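Local atomic coordinates of N-alpha-acetyltransferase (PDB entry 5C88), a protein that transfers the acetyl group of acetyl-CoA to the free alpha-amino group at protein N-termini, acting on methionine, alanine and, preferentially, serine ends. Residues K86-S91 against Y125-V130. Residues are numbered along the deposited sequence; the frame is centred on the assembly and turned at random.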
loop_
_atom_site.group_PDB
_atom_site.type_symbol
_atom_site.label_atom_id
_atom_site.label_comp_id
_atom_site.label_asym_id
_atom_site.label_seq_id
_atom_site.Cartn_x
_atom_site.Cartn_y
_atom_site.Cartn_z
ATOM N N LYS A 86 -12.555 1.782 5.379
ATOM C CA LYS A 86 -11.695 1.678 4.211
ATOM C C LYS A 86 -10.239 1.403 4.571
ATOM O O LYS A 86 -9.709 1.874 5.585
ATOM C CB LYS A 86 -11.802 2.947 3.370
ATOM C CG LYS A 86 -11.824 4.217 4.166
ATOM C CD LYS A 86 -12.201 5.405 3.289
ATOM C CE LYS A 86 -12.331 6.654 4.118
ATOM N NZ LYS A 86 -12.715 7.821 3.313
ATOM N N GLY A 87 -9.603 0.616 3.723
ATOM C CA GLY A 87 -8.223 0.240 3.932
ATOM C C GLY A 87 -7.391 1.180 3.103
ATOM O O GLY A 87 -7.610 1.320 1.900
ATOM N N HIS A 88 -6.457 1.858 3.750
ATOM C CA HIS A 88 -5.623 2.807 3.045
ATOM C C HIS A 88 -4.188 2.291 2.907
ATOM O O HIS A 88 -3.481 2.138 3.902
ATOM C CB HIS A 88 -5.657 4.158 3.760
ATOM C CG HIS A 88 -5.038 5.259 2.970
ATOM N ND1 HIS A 88 -4.677 6.471 3.530
ATOM C CD2 HIS A 88 -4.693 5.339 1.665
ATOM C CE1 HIS A 88 -4.157 7.242 2.602
ATOM N NE2 HIS A 88 -4.157 6.581 1.453
ATOM N N VAL A 89 -3.774 1.993 1.677
ATOM C CA VAL A 89 -2.372 1.666 1.407
ATOM C C VAL A 89 -1.573 2.935 1.526
ATOM O O VAL A 89 -1.557 3.730 0.599
ATOM C CB VAL A 89 -2.129 1.094 -0.007
ATOM C CG1 VAL A 89 -0.619 0.762 -0.217
ATOM C CG2 VAL A 89 -2.992 -0.109 -0.271
ATOM N N VAL A 90 -0.911 3.128 2.657
ATOM C CA VAL A 90 -0.111 4.318 2.886
ATOM C C VAL A 90 1.227 4.290 2.118
ATOM O O VAL A 90 1.810 5.328 1.810
ATOM C CB VAL A 90 0.136 4.474 4.392
ATOM C CG1 VAL A 90 1.225 5.490 4.690
ATOM C CG2 VAL A 90 -1.165 4.837 5.081
ATOM N N SER A 91 1.699 3.100 1.776
ATOM C CA SER A 91 3.055 2.959 1.263
ATOM C C SER A 91 3.318 1.537 0.795
ATOM O O SER A 91 2.893 0.579 1.444
ATOM C CB SER A 91 4.067 3.346 2.349
ATOM O OG SER A 91 5.368 3.407 1.827
ATOM N N TYR A 125 -8.127 2.018 -0.989
ATOM C CA TYR A 125 -7.711 3.084 -1.879
ATOM C C TYR A 125 -6.269 3.493 -1.646
ATOM O O TYR A 125 -5.654 3.101 -0.657
ATOM C CB TYR A 125 -8.628 4.308 -1.727
ATOM C CG TYR A 125 -8.381 5.173 -0.504
ATOM C CD1 TYR A 125 -7.662 6.368 -0.601
ATOM C CD2 TYR A 125 -8.901 4.818 0.745
ATOM C CE1 TYR A 125 -7.447 7.181 0.518
ATOM C CE2 TYR A 125 -8.700 5.622 1.869
ATOM C CZ TYR A 125 -7.972 6.796 1.750
ATOM O OH TYR A 125 -7.777 7.585 2.862
ATOM N N LEU A 126 -5.753 4.312 -2.558
ATOM C CA LEU A 126 -4.394 4.839 -2.460
ATOM C C LEU A 126 -4.181 6.113 -3.307
ATOM O O LEU A 126 -5.017 6.478 -4.121
ATOM C CB LEU A 126 -3.411 3.756 -2.874
ATOM C CG LEU A 126 -3.823 2.941 -4.105
ATOM C CD1 LEU A 126 -3.391 3.646 -5.386
ATOM C CD2 LEU A 126 -3.284 1.513 -4.065
ATOM N N GLU A 127 -3.062 6.788 -3.092
ATOM C CA GLU A 127 -2.652 7.895 -3.942
ATOM C C GLU A 127 -1.470 7.442 -4.766
ATOM O O GLU A 127 -0.572 6.826 -4.232
ATOM C CB GLU A 127 -2.266 9.123 -3.120
ATOM C CG GLU A 127 -3.440 9.838 -2.482
ATOM C CD GLU A 127 -3.829 9.265 -1.133
ATOM O OE1 GLU A 127 -3.275 8.216 -0.744
ATOM O OE2 GLU A 127 -4.692 9.879 -0.463
ATOM N N VAL A 128 -1.470 7.735 -6.061
ATOM C CA VAL A 128 -0.301 7.464 -6.877
ATOM C C VAL A 128 -0.033 8.650 -7.801
ATOM O O VAL A 128 -0.959 9.266 -8.318
ATOM C CB VAL A 128 -0.458 6.150 -7.702
ATOM C CG1 VAL A 128 -1.554 6.251 -8.752
ATOM C CG2 VAL A 128 0.850 5.807 -8.379
ATOM N N ARG A 129 1.240 8.990 -7.974
ATOM C CA ARG A 129 1.640 10.019 -8.924
ATOM C C ARG A 129 1.111 9.691 -10.323
ATOM O O ARG A 129 1.162 8.537 -10.768
ATOM C CB ARG A 129 3.162 10.163 -8.951
ATOM C CG ARG A 129 3.742 10.857 -7.733
ATOM C CD ARG A 129 5.273 10.972 -7.749
ATOM N NE ARG A 129 5.747 11.697 -6.568
ATOM C CZ ARG A 129 6.008 13.003 -6.536
ATOM N NH1 ARG A 129 5.859 13.743 -7.630
ATOM N NH2 ARG A 129 6.428 13.573 -5.410
ATOM N N VAL A 130 0.597 10.703 -11.014
ATOM C CA VAL A 130 0.039 10.492 -12.349
ATOM C C VAL A 130 1.109 10.075 -13.361
ATOM O O VAL A 130 0.769 9.527 -14.408
ATOM C CB VAL A 130 -0.698 11.754 -12.878
ATOM C CG1 VAL A 130 -1.905 12.099 -11.971
ATOM C CG2 VAL A 130 0.266 12.929 -12.997
#
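In the central parallel pair of the GNAT sheet, where strands 83-94 and 123-129 begin to part, the zinc-binding residues His-88 and Glu-127 meet through their side chains. NE2 of His-88 donates to OE1 of Glu-127 over 2.9 Å; the oxygen lies almost in the imidazole plane and receives the proton on its syn lone pair, while the carboxylate is turned 57° from the ring. The Glu-127 chain bends at chi2, which carries the carboxylate back to that nitrogen. The second ring nitrogen, ND1, is hydrogen-bonded to OE1 of Glu-71 on the neighbouring strand 61-72, so both ring nitrogens are held by carboxylates and the rotation of the imidazole is fixed.

Tyr-125 covers one face of the same imidazole in an offset stack, centroids 4.1 Å apart and planes within 9° of parallel. Its CG sits between the backbone N and the carbonyl carbon (chi1 77°), which lays the phenol ring against the histidine; the hydroxyl is hydrogen-bonded to the other carboxylate oxygen of Glu-71, OE2. CD of Lys-86 adds an aliphatic contact 3.8 Å from CE2 of Tyr-125, while its ammonium end goes on to the carbonyl of Phe-74.

Two backbone bonds join the strands at this point. Tyr-125 N gives a hydrogen bond to Gly-87 O (3.0 Å) and Tyr-125 O takes one from Val-89 N (3.2 Å), bracketing His-88 in parallel register. On the opposite face of the sheet, CB of Val-89 packs 4.1 Å from CB of Leu-126, which also touches Tyr-139, an acetyl-CoA-binding residue. Beyond this point the strands splay toward the cofactor, and Val-128 touches coenzyme A: this is the V-shaped opening characteristic of GNAT acetyltransferases, between two parallel strands joined by a beta-alpha-beta crossover through helix 103-117.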